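Local coordinates for protein RmpD (Hexulose-6-phosphate synthase) (Streptococcus mutans, PDB 3EXR) that is a TIM-barrel protein of the orotidine 5'-phosphate decarboxylase / HUMPS family, at residues Ser26-Val31 with Pro205-Arg210; Arg170-Gly175 with Val190-Ile194. The contacts are given in a common frame with arbitrary orientation. Residues are numbered along the deposited sequence.

Interaction 1. Residues Ser26-Val31 with Pro205-Arg210; sequences SVGNEV and PAGAAR
In the outer layer of this TIM barrel, the first helix of the chain, 17-27, meets the last, 205-220, and the contact buries 354 Å² between the two segments. Ser-26 and Val-27 are helical; residues 28-30 keep helical backbone angles, Glu-30 N bonding to Val-27 O at 2.9 Å, and Val-31 turns extended (-110/165). Residues 205-210 are regular helix, with Ala-209 N to Pro-205 O at 2.8 Å and Arg-210 N to Ala-206 O at 2.9 Å. In the first turn, Pro-205 CB points toward 26-31 and lies 3.5 Å from Val-27 CG1 and 3.7 Å from Ser-26 OG. The hydroxyl of Ser-26 is bonded to Ala-23 O of its own helix. Ala-206 marks the close approach, its CA 4.8 Å from that of Val-27; its CB sits 3.5 Å from Ser-26 O, and one water accepts from Ala-206 N (3.1 Å) and donates to Ser-26 O (2.8 Å). One turn on, Ala-209 directs its methyl toward 26-31, CB to Glu-30 CB 3.6 Å and to Val-31 CG1 4.2 Å; Ile-199 also packs on Val-27 and Ala-209. Arg-210 (chi1 and chi2 t, chi3 m) and Glu-30 (chi1 and chi2 m) form a bidentate salt bridge, Arg-210 NE to Glu-30 OE1 and NH2 to OE2, each 3.0 Å.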
# COMPACT_ATOMS: atom_id res chain seq x y z
N SER A 26 -24.82 -5.31 5.52
CA SER A 26 -25.76 -4.29 6.03
C SER A 26 -26.16 -3.23 5.02
O SER A 26 -27.26 -2.68 5.12
CB SER A 26 -25.22 -3.62 7.31
OG SER A 26 -24.16 -2.71 7.04
N VAL A 27 -25.26 -2.89 4.09
CA VAL A 27 -25.48 -1.80 3.14
C VAL A 27 -25.44 -2.19 1.66
O VAL A 27 -25.82 -1.39 0.80
CB VAL A 27 -24.51 -0.60 3.33
CG1 VAL A 27 -24.61 -0.01 4.70
CG2 VAL A 27 -23.07 -0.96 3.01
N GLY A 28 -25.00 -3.40 1.37
CA GLY A 28 -24.71 -3.83 0.01
C GLY A 28 -25.78 -3.54 -1.02
O GLY A 28 -25.51 -3.03 -2.10
N ASN A 29 -27.02 -3.84 -0.68
CA ASN A 29 -28.11 -3.67 -1.63
C ASN A 29 -28.38 -2.21 -1.98
O ASN A 29 -28.98 -1.91 -3.01
CB ASN A 29 -29.38 -4.33 -1.09
CG ASN A 29 -29.33 -5.84 -1.14
OD1 ASN A 29 -28.44 -6.44 -1.79
ND2 ASN A 29 -30.29 -6.48 -0.48
N GLU A 30 -27.94 -1.32 -1.11
CA GLU A 30 -28.24 0.10 -1.25
C GLU A 30 -27.14 0.91 -1.92
O GLU A 30 -27.35 2.08 -2.24
CB GLU A 30 -28.55 0.71 0.11
CG GLU A 30 -29.70 0.02 0.85
CD GLU A 30 -31.04 0.10 0.12
OE1 GLU A 30 -31.30 1.10 -0.58
OE2 GLU A 30 -31.84 -0.86 0.26
N VAL A 31 -25.96 0.30 -2.11
CA VAL A 31 -24.82 1.01 -2.68
C VAL A 31 -24.53 0.51 -4.08
O VAL A 31 -25.03 -0.54 -4.48
CB VAL A 31 -23.54 0.90 -1.77
CG1 VAL A 31 -23.88 1.34 -0.35
CG2 VAL A 31 -22.95 -0.51 -1.78
N PRO A 205 -28.00 1.20 8.86
CA PRO A 205 -27.08 1.43 7.76
C PRO A 205 -27.75 1.42 6.39
O PRO A 205 -27.47 2.31 5.58
CB PRO A 205 -26.06 0.29 7.92
CG PRO A 205 -26.14 -0.04 9.35
CD PRO A 205 -27.56 0.08 9.72
N ALA A 206 -28.67 0.49 6.14
CA ALA A 206 -29.33 0.46 4.85
C ALA A 206 -30.14 1.74 4.58
O ALA A 206 -30.14 2.26 3.46
CB ALA A 206 -30.18 -0.81 4.73
N GLY A 207 -30.82 2.24 5.61
CA GLY A 207 -31.62 3.46 5.52
C GLY A 207 -30.71 4.66 5.28
O GLY A 207 -31.00 5.50 4.43
N ALA A 208 -29.56 4.70 5.96
CA ALA A 208 -28.61 5.80 5.80
C ALA A 208 -28.00 5.79 4.41
O ALA A 208 -27.89 6.84 3.78
CB ALA A 208 -27.57 5.78 6.89
N ALA A 209 -27.69 4.60 3.91
CA ALA A 209 -27.18 4.44 2.56
C ALA A 209 -28.20 4.91 1.53
O ALA A 209 -27.86 5.68 0.62
CB ALA A 209 -26.76 2.97 2.28
N ARG A 210 -29.46 4.49 1.69
CA ARG A 210 -30.49 4.92 0.75
C ARG A 210 -30.72 6.43 0.79
O ARG A 210 -30.97 7.03 -0.25
CB ARG A 210 -31.80 4.18 1.00
CG ARG A 210 -32.80 4.41 -0.08
CD ARG A 210 -34.12 3.75 0.25
NE ARG A 210 -33.95 2.31 0.18
CZ ARG A 210 -34.87 1.43 0.59
NH1 ARG A 210 -36.04 1.84 1.05
NH2 ARG A 210 -34.63 0.14 0.50
O HOH W 1 -28.84 -2.34 7.43

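Interaction 2. Residues Arg170-Gly175 with Val190-Ile194; sequences RVSVTG and VFTFI
Strands 170-174 and 192-195 are the adjacent, parallel seventh and eighth staves of the TIM barrel; the axes of 170-174 and 192-194 approach to 4.8 Å at 23°. Residues 170-174 are extended (phi -85 to -147, psi 110 to 152), and register pairs Ser-172 with Thr-192 (CA-CA 4.5 Å) and Val-173 with Phe-193 (5.3 Å). Two backbone hydrogen bonds follow the regular parallel pattern: Val-173 N to Thr-192 O 3.0 Å, Ile-194 N to Val-173 O 2.9 Å. Phe-191 (-80/-45) makes an irregular, bulge-like entry, Phe-191 N bonding to Val-171 O at 2.9 Å. Beyond the Ile-194 N bond, a water accepts from Gly-175 N (2.8 Å; Gly-175 at 98/131) and donates to Ile-194 O (2.7 Å). Among apolar contacts, Val-173 CG2 meets Phe-193 CD1 at 3.5 Å and Val-190 CG1 at 4.0 Å; on the opposite face Ser-172 CB touches Ile-194 CD1 at 3.9 Å. Phe-191, chi1 t, turns a ring face to Arg-170 CB (CH-pi, 4.0 Å to the centroid), while Arg-170 NH2 forms a salt bridge to Glu-113 and a hydrogen bond to Ser-136. Strand 170-174 thus divides its main-chain bonding between this strand and 137-141, a water continuing the pairing at its end.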
# COMPACT_ATOMS: atom_id res chain seq x y z
N ARG A 170 -12.31 10.51 -14.08
CA ARG A 170 -13.45 10.20 -13.23
C ARG A 170 -12.94 10.22 -11.80
O ARG A 170 -12.14 9.37 -11.41
CB ARG A 170 -14.08 8.86 -13.60
CG ARG A 170 -15.06 8.95 -14.80
CD ARG A 170 -15.33 7.59 -15.45
NE ARG A 170 -14.08 7.04 -15.97
CZ ARG A 170 -13.69 5.77 -15.91
NH1 ARG A 170 -14.48 4.83 -15.43
NH2 ARG A 170 -12.49 5.46 -16.37
N VAL A 171 -13.35 11.23 -11.05
CA VAL A 171 -12.83 11.49 -9.72
C VAL A 171 -13.78 10.97 -8.63
O VAL A 171 -14.97 11.26 -8.61
CB VAL A 171 -12.53 13.00 -9.52
CG1 VAL A 171 -12.09 13.31 -8.10
CG2 VAL A 171 -11.49 13.45 -10.52
N SER A 172 -13.24 10.15 -7.74
CA SER A 172 -13.94 9.75 -6.55
C SER A 172 -13.47 10.63 -5.40
O SER A 172 -12.29 10.97 -5.32
CB SER A 172 -13.62 8.30 -6.19
OG SER A 172 -14.09 7.43 -7.16
N VAL A 173 -14.40 11.02 -4.52
CA VAL A 173 -14.00 11.78 -3.34
C VAL A 173 -14.32 10.98 -2.07
O VAL A 173 -15.26 10.17 -2.04
CB VAL A 173 -14.66 13.20 -3.28
CG1 VAL A 173 -14.24 14.08 -4.41
CG2 VAL A 173 -16.17 13.07 -3.25
N THR A 174 -13.54 11.23 -1.02
CA THR A 174 -13.75 10.58 0.27
C THR A 174 -13.36 11.51 1.38
O THR A 174 -12.48 12.36 1.20
CB THR A 174 -12.98 9.26 0.36
OG1 THR A 174 -13.38 8.55 1.54
CG2 THR A 174 -11.48 9.47 0.47
N GLY A 175 -14.05 11.38 2.53
CA GLY A 175 -13.83 12.24 3.69
C GLY A 175 -14.85 13.36 3.76
O GLY A 175 -15.10 14.00 2.76
N VAL A 190 -18.76 14.81 -9.83
CA VAL A 190 -18.13 13.74 -9.03
C VAL A 190 -18.57 12.40 -9.59
O VAL A 190 -19.76 12.17 -9.82
CB VAL A 190 -18.54 13.85 -7.54
CG1 VAL A 190 -18.07 12.63 -6.74
CG2 VAL A 190 -18.02 15.13 -6.91
N PHE A 191 -17.61 11.48 -9.77
CA PHE A 191 -17.91 10.15 -10.33
C PHE A 191 -18.47 9.20 -9.27
O PHE A 191 -19.44 8.50 -9.52
CB PHE A 191 -16.65 9.55 -10.98
CG PHE A 191 -16.78 8.10 -11.38
CD1 PHE A 191 -17.67 7.71 -12.38
CD2 PHE A 191 -16.00 7.13 -10.77
CE1 PHE A 191 -17.79 6.40 -12.76
CE2 PHE A 191 -16.11 5.79 -11.17
CZ PHE A 191 -17.01 5.43 -12.16
N THR A 192 -17.84 9.21 -8.10
CA THR A 192 -18.22 8.37 -6.97
C THR A 192 -17.98 9.08 -5.66
O THR A 192 -16.93 9.73 -5.49
CB THR A 192 -17.38 7.07 -6.97
OG1 THR A 192 -17.65 6.31 -8.16
CG2 THR A 192 -17.76 6.18 -5.77
N PHE A 193 -18.93 8.94 -4.74
CA PHE A 193 -18.76 9.39 -3.35
C PHE A 193 -18.46 8.14 -2.50
O PHE A 193 -19.25 7.19 -2.50
CB PHE A 193 -20.03 10.07 -2.83
CG PHE A 193 -20.25 11.43 -3.44
CD1 PHE A 193 -19.57 12.55 -2.95
CD2 PHE A 193 -21.11 11.59 -4.52
CE1 PHE A 193 -19.77 13.82 -3.54
CE2 PHE A 193 -21.31 12.85 -5.09
CZ PHE A 193 -20.64 13.95 -4.60
N ILE A 194 -17.33 8.13 -1.78
CA ILE A 194 -16.93 6.95 -0.98
C ILE A 194 -17.22 7.24 0.49
O ILE A 194 -16.57 8.09 1.09
CB ILE A 194 -15.43 6.65 -1.13
CG1 ILE A 194 -15.04 6.45 -2.59
CG2 ILE A 194 -15.08 5.43 -0.28
CD1 ILE A 194 -13.51 6.37 -2.79
O HOH W 2 -15.96 9.45 3.35

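Both contacts belong to one closed eight-stranded barrel, in different layers. Interaction 2 lies in the sheet, its centre 7 Å from that of the chain; interaction 1 lies in the surrounding helices, 17 Å from it. Their centres are 17 Å apart and their nearest atoms about 8 Å, so they do not touch. Along the chain, interaction 2 is nested within the loop closed by interaction 1. Strand 7-12 links them: Val-10 packs on Val-27 and Val-31, Gln-9 on Thr-192 and Ile-194. Interaction 2 is thus the last strand pairing before the seam where 192-195 meets 7-12 and closes the ring, and interaction 1 joins the first and last helices outside that seam.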